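PDB 3FYM: putative uncharacterized protein from Staphylococcus aureus subsp. aureus Mu50, which is of unknown function but, as a membrane protein whose soluble N-terminal domain has a helix-turn-helix fold, is thought to bind DNA. Local coordinates for residues G10-R14 with L15-L19; L33-E37 with N38-D42; P45-N48 with Y49-G52; I54-Y57 with A58-V61; L68-A71 with H72-E75. All coordinates share one frame; numbering follows the deposited sequence. Where two conformers were deposited one is given.

How the contacts relate
The five contacts follow one another along a single all-helical domain, each at a turn or helix end. Contact 1 closes helix 4-14, contact 2 closes helix 30-37, contacts 3 and 4 lie at the start and the end of helix 50-60, and contact 5 ends helix 65-71. Contacts 1 and 3 are farthest apart, about 22 Å between centres, whereas 2 and 3 are about 10 Å apart. Glu37 ties three of them together: its OE2 meets Arg12 NE of contact 1 in a salt bridge and probably Tyr57 OH of contact 4 by a hydrogen bond. Asn39 similarly joins contact 2 to Glu75 of contact 5. Polar side chains near the helix ends thus connect neighbouring helices in this putative DNA-binding domain.

Contact 1: G10-R14 with L15-L19; sequences GRRER and LGMTL
Arg12 grips the turn that follows its own helix from two ends. Its backbone O accepts Met17 N at 3.0 Å, while its guanidinium NH2 donates to Met17 O, also at 3.0 Å. Together with the bond from Gly16 N to Glu13 O (2.9 Å), the backbone part forms a Schellman motif that ends helix 4-14, with Gly16 at positive phi. The side-chain bond is well formed: Met17 O lies at the guanidinium edge, within 2° of its plane, and NH2 lies in the carbonyl plane of Met17, with an N-H...O angle of 159°. Arg12 reaches this carbonyl because its chain runs extended to CD and then bends at chi3 (62°). A salt bridge from NE to Glu37 on helix 30-37 holds another side of the same group, consistent with a guanidinium fixed in its rotation.

Packing covers both faces of this group. Leu19 sets CG over the centre of one guanidinium face, its side chain crossing the arginine at about a right angle, and CG of Glu13 lies over the rim of the opposite face. Farther back, Leu15 leans on Arg11, whose NE is bonded to Val61 O. The two leucine branches divide the work: CD1 comes within 3.6 Å of Arg11 NE, and CD2 rests over the rim of the guanidinium, 3.7 Å from Arg11 NH2.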
loop_
_atom_site.group_PDB
_atom_site.type_symbol
_atom_site.label_atom_id
_atom_site.label_comp_id
_atom_site.label_asym_id
_atom_site.label_seq_id
_atom_site.Cartn_x
_atom_site.Cartn_y
_atom_site.Cartn_z
ATOM N N GLY A 10 5.660 -6.268 6.377
ATOM C CA GLY A 10 6.862 -6.915 6.795
ATOM C C GLY A 10 8.022 -5.946 6.773
ATOM O O GLY A 10 8.867 -5.865 7.688
ATOM N N ARG A 11 8.169 -5.188 5.677
ATOM C CA ARG A 11 9.195 -4.207 5.560
ATOM C C ARG A 11 9.070 -3.105 6.610
ATOM O O ARG A 11 10.067 -2.720 7.231
ATOM C CB ARG A 11 9.198 -3.599 4.164
ATOM C CG ARG A 11 10.198 -2.483 3.947
ATOM C CD ARG A 11 11.634 -2.905 4.115
ATOM N NE ARG A 11 12.493 -1.724 3.837
ATOM C CZ ARG A 11 13.817 -1.683 3.906
ATOM N NH1 ARG A 11 14.465 -2.790 4.270
ATOM N NH2 ARG A 11 14.464 -0.554 3.649
ATOM N N ARG A 12 7.864 -2.607 6.818
ATOM C CA ARG A 12 7.624 -1.610 7.844
ATOM C C ARG A 12 8.105 -2.132 9.206
ATOM O O ARG A 12 8.770 -1.409 9.946
ATOM C CB ARG A 12 6.141 -1.243 7.911
ATOM C CG ARG A 12 5.860 -0.192 9.004
ATOM C CD ARG A 12 4.382 0.119 9.092
ATOM N NE ARG A 12 3.433 -0.864 9.442
ATOM C CZ ARG A 12 3.215 -1.410 10.647
ATOM N NH1 ARG A 12 2.193 -2.263 10.788
ATOM N NH2 ARG A 12 3.990 -1.086 11.659
ATOM N N GLU A 13 7.789 -3.391 9.496
ATOM C CA GLU A 13 8.130 -3.955 10.803
ATOM C C GLU A 13 9.638 -4.140 10.883
ATOM O O GLU A 13 10.192 -3.853 11.951
ATOM C CB GLU A 13 7.348 -5.205 11.041
ATOM C CG GLU A 13 5.856 -5.028 11.246
ATOM C CD GLU A 13 5.152 -6.330 11.532
ATOM O OE1 GLU A 13 5.054 -7.146 10.600
ATOM O OE2 GLU A 13 4.687 -6.476 12.668
ATOM N N ARG A 14 10.281 -4.594 9.825
ATOM C CA ARG A 14 11.768 -4.710 9.833
ATOM C C ARG A 14 12.461 -3.390 10.020
ATOM O O ARG A 14 13.536 -3.377 10.650
ATOM C CB ARG A 14 12.245 -5.294 8.508
ATOM C CG ARG A 14 11.851 -6.765 8.469
ATOM C CD ARG A 14 12.506 -7.419 7.279
ATOM N NE ARG A 14 12.196 -6.933 5.946
ATOM C CZ ARG A 14 11.124 -7.309 5.242
ATOM N NH1 ARG A 14 11.051 -6.765 4.065
ATOM N NH2 ARG A 14 10.221 -8.164 5.693
ATOM N N LEU A 15 11.869 -2.290 9.599
ATOM C CA LEU A 15 12.404 -0.954 9.799
ATOM C C LEU A 15 12.097 -0.462 11.212
ATOM O O LEU A 15 12.609 0.620 11.571
ATOM C CB LEU A 15 11.831 0.020 8.793
ATOM C CG LEU A 15 12.326 -0.162 7.342
ATOM C CD1 LEU A 15 11.445 0.645 6.388
ATOM C CD2 LEU A 15 13.774 0.202 7.234
ATOM N N GLY A 16 11.264 -1.178 11.976
ATOM C CA GLY A 16 10.845 -0.712 13.277
ATOM C C GLY A 16 9.948 0.504 13.190
ATOM O O GLY A 16 9.800 1.233 14.142
ATOM N N MET A 17 9.301 0.732 12.049
ATOM C CA MET A 17 8.464 1.881 11.813
ATOM C C MET A 17 7.025 1.624 12.261
ATOM O O MET A 17 6.412 0.650 11.930
ATOM C CB MET A 17 8.520 2.246 10.322
ATOM C CG MET A 17 7.787 3.532 9.963
ATOM S SD MET A 17 7.734 3.906 8.208
ATOM C CE MET A 17 9.488 4.237 7.931
ATOM N N THR A 18 6.498 2.587 13.031
ATOM C CA THR A 18 5.084 2.442 13.465
ATOM C C THR A 18 4.153 2.971 12.360
ATOM O O THR A 18 4.547 3.683 11.441
ATOM C CB THR A 18 4.800 3.119 14.767
ATOM O OG1 THR A 18 5.075 4.474 14.477
ATOM C CG2 THR A 18 5.700 2.853 15.921
ATOM N N LEU A 19 2.890 2.574 12.467
ATOM C CA LEU A 19 1.825 3.117 11.619
ATOM C C LEU A 19 1.722 4.615 11.740
ATOM O O LEU A 19 1.493 5.289 10.769
ATOM C CB LEU A 19 0.502 2.453 11.882
ATOM C CG LEU A 19 0.384 1.021 11.392
ATOM C CD1 LEU A 19 -0.805 0.372 12.070
ATOM C CD2 LEU A 19 0.278 0.967 9.888
#

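Contact 2: L33-E37 with N38-D42; sequences LVHIE and NNEFD. With ZN (zinc ion), chain B.
The His35 imidazole meets Glu40 at its edge: OE1 of Glu40 lies exactly in the ring plane, 2.8 Å from His35 ND1, and the N-H...O angle is 173°. The carboxylate does not share that plane. It is turned 57° against the ring and receives the proton on the anti side of OE1, 27° out of its own plane. Across the ring, His35 NE2 binds the zinc ion at 2.0 Å, with Glu31 and a water as further ligands. Glu40 and the zinc together restrain the ring rotation, and the carboxylate would be expected to make the imidazole a stronger electron donor to the metal. For the Phe41 ring, the carbonyl carbon of Asn39 lies over the rim of one face.

The backbone brings Glu40 back to the histidine. Asn39, at positive phi, is the C-prime residue of a Schellman motif: Glu40 N bonds to His35 O at 2.8 Å, and Asn39 N reaches Ile36 O at 3.0 Å from above its carbonyl plane. Water 1 bridges Glu37 O and Asn39 OD1.

On the inner side, Ile36 packs on helices 4-14 and 50-60, and Leu33 on helices 19-26 and 50-60. Glu37 OE2 is hydrogen-bonded to Tyr57 OH, and Asn39 bonds Gly5, so the end of helix 30-37 is joined to helices 4-14 and 50-60.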
loop_
_atom_site.group_PDB
_atom_site.type_symbol
_atom_site.label_atom_id
_atom_site.label_comp_id
_atom_site.label_asym_id
_atom_site.label_seq_id
_atom_site.Cartn_x
_atom_site.Cartn_y
_atom_site.Cartn_z
ATOM N N LEU A 33 -3.825 2.709 5.620
ATOM C CA LEU A 33 -2.598 1.920 5.640
ATOM C C LEU A 33 -2.885 0.505 6.146
ATOM O O LEU A 33 -2.354 -0.460 5.577
ATOM C CB LEU A 33 -1.527 2.596 6.531
ATOM C CG LEU A 33 -1.020 3.941 5.995
ATOM C CD1 LEU A 33 -0.159 4.656 7.037
ATOM C CD2 LEU A 33 -0.219 3.787 4.699
ATOM N N VAL A 34 -3.660 0.353 7.206
ATOM C CA VAL A 34 -4.010 -0.981 7.704
ATOM C C VAL A 34 -4.809 -1.735 6.707
ATOM O O VAL A 34 -4.612 -2.928 6.491
ATOM C CB VAL A 34 -4.671 -0.862 9.086
ATOM C CG1 VAL A 34 -5.207 -2.222 9.545
ATOM C CG2 VAL A 34 -3.667 -0.321 10.118
ATOM N N HIS A 35 -5.781 -1.057 6.027
ATOM C CA HIS A 35 -6.492 -1.755 4.943
ATOM C C HIS A 35 -5.515 -2.263 3.883
ATOM O O HIS A 35 -5.630 -3.432 3.465
ATOM C CB HIS A 35 -7.567 -0.901 4.312
ATOM C CG HIS A 35 -8.747 -0.586 5.159
ATOM N ND1 HIS A 35 -9.339 -1.536 5.971
ATOM C CD2 HIS A 35 -9.474 0.505 5.322
ATOM C CE1 HIS A 35 -10.373 -0.960 6.590
ATOM N NE2 HIS A 35 -10.514 0.309 6.217
ATOM N N ILE A 36 -4.556 -1.450 3.478
ATOM C CA ILE A 36 -3.592 -1.962 2.477
ATOM C C ILE A 36 -2.807 -3.135 3.002
ATOM O O ILE A 36 -2.605 -4.118 2.292
ATOM C CB ILE A 36 -2.682 -0.805 2.032
ATOM C CG1 ILE A 36 -3.547 0.292 1.414
ATOM C CG2 ILE A 36 -1.580 -1.304 1.105
ATOM C CD1 ILE A 36 -2.947 1.645 1.321
ATOM N N GLU A 37 -2.349 -3.081 4.269
ATOM C CA GLU A 37 -1.532 -4.165 4.827
ATOM C C GLU A 37 -2.308 -5.483 4.838
ATOM O O GLU A 37 -1.700 -6.539 4.814
ATOM C CB GLU A 37 -1.038 -3.829 6.247
ATOM C CG GLU A 37 -0.024 -2.715 6.241
ATOM C CD GLU A 37 0.590 -2.366 7.583
ATOM O OE1 GLU A 37 0.123 -2.825 8.628
ATOM O OE2 GLU A 37 1.574 -1.577 7.553
ATOM N N ASN A 38 -3.639 -5.360 4.923
ATOM C CA ASN A 38 -4.522 -6.515 4.986
ATOM C C ASN A 38 -5.175 -6.831 3.650
ATOM O O ASN A 38 -6.083 -7.694 3.598
ATOM C CB ASN A 38 -5.541 -6.322 6.115
ATOM C CG ASN A 38 -4.758 -6.386 7.429
ATOM O OD1 ASN A 38 -4.351 -5.361 8.023
ATOM N ND2 ASN A 38 -4.377 -7.536 7.896
ATOM N N ASN A 39 -4.744 -6.201 2.566
ATOM C CA ASN A 39 -5.332 -6.428 1.227
ATOM C C ASN A 39 -6.836 -6.138 1.214
ATOM O O ASN A 39 -7.583 -6.681 0.399
ATOM C CB ASN A 39 -5.008 -7.799 0.645
ATOM C CG ASN A 39 -3.647 -7.872 -0.059
ATOM O OD1 ASN A 39 -2.646 -7.460 0.494
ATOM N ND2 ASN A 39 -3.613 -8.451 -1.242
ATOM N N GLU A 40 -7.284 -5.226 2.069
ATOM C CA GLU A 40 -8.687 -4.844 2.176
ATOM C C GLU A 40 -9.009 -3.696 1.246
ATOM O O GLU A 40 -9.497 -2.619 1.642
ATOM C CB GLU A 40 -9.022 -4.486 3.627
ATOM C CG GLU A 40 -8.952 -5.682 4.571
ATOM C CD GLU A 40 -8.930 -5.341 6.042
ATOM O OE1 GLU A 40 -8.658 -4.192 6.429
ATOM O OE2 GLU A 40 -9.155 -6.289 6.849
ATOM N N PHE A 41 -8.732 -3.873 -0.047
ATOM C CA PHE A 41 -8.860 -2.752 -0.983
ATOM C C PHE A 41 -10.296 -2.287 -1.160
ATOM O O PHE A 41 -10.537 -1.102 -1.437
ATOM C CB PHE A 41 -8.262 -3.134 -2.347
ATOM C CG PHE A 41 -6.818 -3.559 -2.255
ATOM C CD1 PHE A 41 -6.462 -4.863 -2.480
ATOM C CD2 PHE A 41 -5.859 -2.652 -1.926
ATOM C CE1 PHE A 41 -5.160 -5.294 -2.364
ATOM C CE2 PHE A 41 -4.544 -3.054 -1.823
ATOM C CZ PHE A 41 -4.206 -4.373 -2.024
ATOM N N ASP A 42 -11.257 -3.204 -0.981
ATOM C CA ASP A 42 -12.659 -2.791 -1.087
ATOM C C ASP A 42 -13.109 -1.935 0.104
ATOM O O ASP A 42 -14.219 -1.403 0.058
ATOM C CB ASP A 42 -13.587 -3.989 -1.227
ATOM C CG ASP A 42 -13.452 -5.031 -0.204
ATOM O OD1 ASP A 42 -12.708 -4.906 0.763
ATOM O OD2 ASP A 42 -14.046 -6.114 -0.372
HETATM ZN ZN ZN B . -12.024 1.438 6.794
HETATM O O HOH W 1 -2.501 -8.741 3.086
HETATM O O HOH W 2 -13.195 1.882 5.244
#

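Contact 3: P45-N48 with Y49-G52; sequences PNKN and YSEG
Asn46 crosses one face of the Tyr49 ring, its amide tilted 31° from it, and the side chain can be followed from atom to atom. CB sits over the face as a CH-pi donor, 3.9 Å from the ring centroid and 19° off the normal. CG, 4.0 Å from Tyr49 CZ, comes next, carried there by a first torsion of -170° that places it anti to the backbone N. At the tip the amide divides. ND2 continues over the ring toward its rim, 3.4 Å from Tyr49 CZ. OD1 instead accepts Asn48 N at 2.9 Å, closing an Asx turn. The backbone of Asn46 adds a bond from Tyr49 N to its O.

One residue on, Lys47 O takes two donors from Ser50: the backbone N from above the carbonyl plane, and OG in that plane, on a lone pair, at 2.8 Å. Waters 3 and 4 both donate to Asn48 O and accept from Glu51 N and Gly52 N respectively.

Polar groups therefore do most of the work where helix 50-60 begins. Side-chain and carbonyl oxygens, extended by two waters, serve the backbone N-H groups leading into and opening this helix, while the aromatic face covers one side of the amide that shapes the turn.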
loop_
_atom_site.group_PDB
_atom_site.type_symbol
_atom_site.label_atom_id
_atom_site.label_comp_id
_atom_site.label_asym_id
_atom_site.label_seq_id
_atom_site.Cartn_x
_atom_site.Cartn_y
_atom_site.Cartn_z
ATOM N N PRO A 45 -12.226 4.100 0.505
ATOM C CA PRO A 45 -13.340 4.875 -0.074
ATOM C C PRO A 45 -13.272 4.981 -1.587
ATOM O O PRO A 45 -14.318 4.914 -2.238
ATOM C CB PRO A 45 -13.199 6.224 0.621
ATOM C CG PRO A 45 -12.652 5.866 1.961
ATOM C CD PRO A 45 -11.620 4.796 1.656
ATOM N N ASN A 46 -12.070 5.169 -2.127
ATOM C CA ASN A 46 -11.861 5.173 -3.566
ATOM C C ASN A 46 -10.847 4.103 -3.889
ATOM O O ASN A 46 -9.632 4.295 -3.734
ATOM C CB ASN A 46 -11.421 6.531 -4.086
ATOM C CG ASN A 46 -11.440 6.564 -5.588
ATOM O OD1 ASN A 46 -11.435 5.516 -6.243
ATOM N ND2 ASN A 46 -11.505 7.768 -6.167
ATOM N N LYS A 47 -11.330 2.933 -4.303
ATOM C CA LYS A 47 -10.486 1.793 -4.595
ATOM C C LYS A 47 -9.550 2.059 -5.733
ATOM O O LYS A 47 -8.513 1.403 -5.886
ATOM C CB LYS A 47 -11.374 0.596 -4.841
ATOM C CG LYS A 47 -10.647 -0.742 -4.960
ATOM C CD LYS A 47 -11.491 -1.878 -5.392
ATOM C CE LYS A 47 -12.721 -2.261 -4.894
ATOM N NZ LYS A 47 -13.186 -3.410 -5.768
ATOM N N ASN A 48 -9.881 3.038 -6.605
ATOM C CA ASN A 48 -8.982 3.405 -7.677
ATOM C C ASN A 48 -7.624 3.889 -7.206
ATOM O O ASN A 48 -6.662 3.859 -7.983
ATOM C CB ASN A 48 -9.577 4.511 -8.556
ATOM C CG ASN A 48 -10.702 3.981 -9.417
ATOM O OD1 ASN A 48 -10.733 2.801 -9.739
ATOM N ND2 ASN A 48 -11.510 4.910 -9.829
ATOM N N TYR A 49 -7.566 4.353 -5.963
ATOM C CA TYR A 49 -6.315 4.842 -5.348
ATOM C C TYR A 49 -5.437 3.732 -4.805
ATOM O O TYR A 49 -4.389 4.022 -4.266
ATOM C CB TYR A 49 -6.630 5.872 -4.250
ATOM C CG TYR A 49 -7.348 7.105 -4.673
ATOM C CD1 TYR A 49 -7.960 7.898 -3.681
ATOM C CD2 TYR A 49 -7.463 7.503 -5.977
ATOM C CE1 TYR A 49 -8.632 9.036 -4.007
ATOM C CE2 TYR A 49 -8.154 8.682 -6.297
ATOM C CZ TYR A 49 -8.727 9.442 -5.313
ATOM O OH TYR A 49 -9.444 10.595 -5.607
ATOM N N SER A 50 -5.889 2.474 -4.916
ATOM C CA SER A 50 -5.109 1.369 -4.330
ATOM C C SER A 50 -3.662 1.388 -4.766
ATOM O O SER A 50 -2.738 1.301 -3.923
ATOM C CB SER A 50 -5.747 0.030 -4.686
ATOM O OG SER A 50 -7.005 -0.189 -4.142
ATOM N N GLU A 51 -3.426 1.441 -6.067
ATOM C CA GLU A 51 -2.043 1.450 -6.551
ATOM C C GLU A 51 -1.284 2.647 -6.056
ATOM O O GLU A 51 -0.128 2.521 -5.630
ATOM C CB GLU A 51 -2.019 1.381 -8.090
ATOM C CG GLU A 51 -0.600 1.366 -8.591
ATOM C CD GLU A 51 -0.449 1.155 -10.073
ATOM O OE1 GLU A 51 -1.371 0.818 -10.779
ATOM O OE2 GLU A 51 0.651 1.260 -10.550
ATOM N N GLY A 52 -1.897 3.851 -6.122
ATOM C CA GLY A 52 -1.191 5.017 -5.663
ATOM C C GLY A 52 -0.838 4.956 -4.179
ATOM O O GLY A 52 0.246 5.443 -3.795
HETATM O O HOH W 3 -5.263 1.404 -8.220
HETATM O O HOH W 4 -4.005 4.618 -7.972
#

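Contact 4: I54-Y57 with A58-V61; sequences IRKY and ASVV
Tyr57 presents one edge of its ring to Val61, a turn later in helix 50-60. Its chi1 of -172° swings the ring away from the backbone N and toward that valine. CG2 of Val61 lies near the ring plane, 4.1 Å from Tyr57 CD1, and CG1 is equally far from Tyr57 CE1: the two branches straddle the ring plane at the CD1-CE1 edge, and CG2 also meets Tyr57 O at 3.4 Å. Val61 N also gives Tyr57 O a helical bond of 3.1 Å, close to the end of the helix.

Ser59 turns its hydroxyl back onto the preceding turn. In one of its two conformers OG donates to Lys56 O at 2.9 Å, a carbonyl that also accepts the helical bond from Val60 N at 3.1 Å, and both donors come from the same face of its plane. In that conformer OG stands between its own backbone N and carbonyl carbon (chi1 75°), a position that points the hydroxyl back along the helix.

With its phenol OH hydrogen-bonded to Glu37 OE2 of helix 30-37, the tyrosine side chain packs on Leu8 and Arg12 of helix 4-14 and on Leu22 of helix 19-26. Ala58 also faces Leu8, Val60 rests on helix 19-26, and Ile54 lies against Leu68 and Ile69 of helix 65-71. Segment 54-61 thereby touches all four other helices of the domain.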
loop_
_atom_site.group_PDB
_atom_site.type_symbol
_atom_site.label_atom_id
_atom_site.label_comp_id
_atom_site.label_asym_id
_atom_site.label_seq_id
_atom_site.Cartn_x
_atom_site.Cartn_y
_atom_site.Cartn_z
ATOM N N ILE A 54 -0.279 2.106 -2.467
ATOM C CA ILE A 54 0.828 1.135 -2.412
ATOM C C ILE A 54 2.123 1.797 -2.832
ATOM O O ILE A 54 3.166 1.565 -2.226
ATOM C CB ILE A 54 0.484 -0.086 -3.283
ATOM C CG1 ILE A 54 -0.606 -0.946 -2.625
ATOM C CG2 ILE A 54 1.716 -0.941 -3.564
ATOM C CD1 ILE A 54 -1.240 -1.940 -3.559
ATOM N N ARG A 55 2.086 2.578 -3.893
ATOM C CA ARG A 55 3.272 3.252 -4.413
ATOM C C ARG A 55 3.889 4.196 -3.384
ATOM O O ARG A 55 5.113 4.211 -3.196
ATOM C CB ARG A 55 2.906 4.004 -5.689
ATOM C CG ARG A 55 3.983 4.754 -6.356
ATOM C CD ARG A 55 3.514 5.398 -7.670
ATOM N NE ARG A 55 3.022 4.347 -8.600
ATOM C CZ ARG A 55 3.836 3.570 -9.313
ATOM N NH1 ARG A 55 3.321 2.643 -10.055
ATOM N NH2 ARG A 55 5.135 3.732 -9.266
ATOM N N LYS A 56 3.054 4.983 -2.718
ATOM C CA LYS A 56 3.590 5.917 -1.746
ATOM C C LYS A 56 4.170 5.176 -0.551
ATOM O O LYS A 56 5.234 5.531 -0.042
ATOM C CB LYS A 56 2.486 6.893 -1.338
ATOM C CG LYS A 56 3.006 7.975 -0.418
ATOM C CD LYS A 56 4.118 8.806 -1.024
ATOM C CE LYS A 56 4.562 9.944 -0.125
ATOM N NZ LYS A 56 5.460 10.861 -0.889
ATOM N N TYR A 57 3.459 4.152 -0.061
ATOM C CA TYR A 57 3.967 3.306 1.015
ATOM C C TYR A 57 5.326 2.751 0.623
ATOM O O TYR A 57 6.327 2.886 1.348
ATOM C CB TYR A 57 2.898 2.288 1.353
ATOM C CG TYR A 57 3.058 1.401 2.539
ATOM C CD1 TYR A 57 4.276 0.992 3.082
ATOM C CD2 TYR A 57 1.925 0.880 3.151
ATOM C CE1 TYR A 57 4.384 0.171 4.136
ATOM C CE2 TYR A 57 2.003 0.019 4.243
ATOM C CZ TYR A 57 3.223 -0.348 4.737
ATOM O OH TYR A 57 3.392 -1.160 5.798
ATOM N N ALA A 58 5.360 2.056 -0.519
ATOM C CA ALA A 58 6.590 1.414 -0.993
ATOM C C ALA A 58 7.732 2.401 -1.035
ATOM O O ALA A 58 8.853 2.136 -0.610
ATOM C CB ALA A 58 6.354 0.757 -2.341
ATOM N N SER A 59 7.487 3.585 -1.607
ATOM C CA SER A 59 8.580 4.546 -1.749
ATOM C C SER A 59 9.104 4.967 -0.400
ATOM O O SER A 59 10.328 5.060 -0.201
ATOM C CB SER A 59 8.100 5.731 -2.601
ATOM O OG SER A 59 7.255 6.574 -1.859
ATOM N N VAL A 60 8.248 5.195 0.613
ATOM C CA VAL A 60 8.714 5.569 1.929
ATOM C C VAL A 60 9.574 4.495 2.579
ATOM O O VAL A 60 10.533 4.822 3.314
ATOM C CB VAL A 60 7.496 5.935 2.837
ATOM C CG1 VAL A 60 7.900 5.992 4.299
ATOM C CG2 VAL A 60 6.940 7.260 2.363
ATOM N N VAL A 61 9.279 3.240 2.344
ATOM C CA VAL A 61 9.978 2.151 2.952
ATOM C C VAL A 61 11.044 1.526 2.023
ATOM O O VAL A 61 11.567 0.446 2.283
ATOM C CB VAL A 61 9.057 1.072 3.533
ATOM C CG1 VAL A 61 8.172 1.702 4.597
ATOM C CG2 VAL A 61 8.231 0.353 2.484
#

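Contact 5: L68-A71 with H72-E75; sequences LIQA and HQDE
Near the C-terminal end of helix 65-71, Leu68 and His72 meet. His72 N still looks back into the helix, bonding Ile69 O at 3.1 Å from above its carbonyl plane and Leu68 O only weakly. The imidazole also turns an edge to Leu68 O, which sits in the ring plane, 3.1 Å from His72 CD2. With CG anti to the backbone N (chi1 179°) and a bend at chi2, Leu68 brings its CD1 in obliquely, 3.7 Å from His72 CD2.

Another edge of the ring is held within the following segment. His72 ND1 donates to Glu75 OE2 at 2.7 Å, with an N-H...O angle of 167°; the acceptor is in the ring plane, although the ring nitrogen stands above the carboxylate plane. Glu75 N returns a bond to His72 O at 2.9 Å, so backbone and side chain close the same short turn. The other carboxylate oxygen, Glu75 OE1, accepts from Val4 N and Asn39 ND2, tying the turn to the start of helix 4-14 and to the loop after helix 30-37.

The pairing is a His-carboxylate hydrogen bond spanning a tight turn near the C-terminal end of a helix.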
loop_
_atom_site.group_PDB
_atom_site.type_symbol
_atom_site.label_atom_id
_atom_site.label_comp_id
_atom_site.label_asym_id
_atom_site.label_seq_id
_atom_site.Cartn_x
_atom_site.Cartn_y
_atom_site.Cartn_z
ATOM N N LEU A 68 7.122 -4.193 -7.388
ATOM C CA LEU A 68 6.228 -4.757 -6.362
ATOM C C LEU A 68 4.831 -4.901 -6.925
ATOM O O LEU A 68 4.196 -5.956 -6.773
ATOM C CB LEU A 68 6.229 -3.828 -5.147
ATOM C CG LEU A 68 5.306 -4.274 -3.997
ATOM C CD1 LEU A 68 5.890 -5.498 -3.282
ATOM C CD2 LEU A 68 5.021 -3.141 -3.004
ATOM N N ILE A 69 4.321 -3.835 -7.529
ATOM C CA ILE A 69 2.972 -3.844 -8.103
ATOM C C ILE A 69 2.852 -4.945 -9.157
ATOM O O ILE A 69 1.895 -5.706 -9.177
ATOM C CB ILE A 69 2.606 -2.436 -8.595
ATOM C CG1 ILE A 69 2.477 -1.473 -7.407
ATOM C CG2 ILE A 69 1.358 -2.455 -9.469
ATOM C CD1 ILE A 69 2.692 -0.031 -7.760
ATOM N N GLN A 70 3.862 -5.032 -10.036
ATOM C CA GLN A 70 3.868 -6.059 -11.077
ATOM C C GLN A 70 3.835 -7.476 -10.488
ATOM O O GLN A 70 3.161 -8.335 -10.994
ATOM C CB GLN A 70 5.142 -5.853 -11.918
ATOM C CG GLN A 70 5.327 -6.835 -13.010
ATOM C CD GLN A 70 6.596 -6.524 -13.779
ATOM O OE1 GLN A 70 6.676 -6.192 -14.996
ATOM N NE2 GLN A 70 7.637 -6.719 -13.044
ATOM N N ALA A 71 4.569 -7.700 -9.404
ATOM C CA ALA A 71 4.628 -9.033 -8.795
ATOM C C ALA A 71 3.313 -9.410 -8.118
ATOM O O ALA A 71 3.102 -10.565 -7.775
ATOM C CB ALA A 71 5.758 -9.074 -7.766
ATOM N N HIS A 72 2.472 -8.456 -7.823
ATOM C CA HIS A 72 1.248 -8.663 -7.107
ATOM C C HIS A 72 0.020 -8.151 -7.866
ATOM O O HIS A 72 -1.028 -7.914 -7.257
ATOM C CB HIS A 72 1.311 -7.983 -5.719
ATOM C CG HIS A 72 2.360 -8.540 -4.821
ATOM N ND1 HIS A 72 2.149 -9.668 -4.055
ATOM C CD2 HIS A 72 3.633 -8.171 -4.615
ATOM C CE1 HIS A 72 3.268 -9.933 -3.391
ATOM N NE2 HIS A 72 4.177 -9.054 -3.710
ATOM N N GLN A 73 0.157 -7.989 -9.150
ATOM C CA GLN A 73 -0.849 -7.238 -9.928
ATOM C C GLN A 73 -2.213 -7.877 -9.841
ATOM O O GLN A 73 -3.208 -7.161 -9.881
ATOM C CB GLN A 73 -0.342 -7.080 -11.324
ATOM C CG GLN A 73 -0.146 -8.350 -12.074
ATOM C CD GLN A 73 0.608 -7.940 -13.356
ATOM O OE1 GLN A 73 1.855 -8.184 -13.605
ATOM N NE2 GLN A 73 -0.094 -7.243 -14.239
ATOM N N ASP A 74 -2.319 -9.214 -9.744
ATOM C CA ASP A 74 -3.638 -9.829 -9.698
ATOM C C ASP A 74 -4.369 -9.554 -8.402
ATOM O O ASP A 74 -5.592 -9.734 -8.336
ATOM C CB ASP A 74 -3.560 -11.339 -9.918
ATOM C CG ASP A 74 -2.940 -11.704 -11.240
ATOM O OD1 ASP A 74 -2.383 -12.805 -11.322
ATOM O OD2 ASP A 74 -3.080 -10.904 -12.203
ATOM N N GLU A 75 -3.666 -9.126 -7.339
ATOM C CA GLU A 75 -4.251 -8.767 -6.080
ATOM C C GLU A 75 -4.784 -7.318 -6.069
ATOM O O GLU A 75 -5.654 -6.983 -5.276
ATOM C CB GLU A 75 -3.227 -8.836 -4.942
ATOM C CG GLU A 75 -2.525 -10.171 -4.807
ATOM C CD GLU A 75 -1.317 -10.064 -3.889
ATOM O OE1 GLU A 75 -1.321 -9.240 -2.944
ATOM O OE2 GLU A 75 -0.329 -10.796 -4.111
#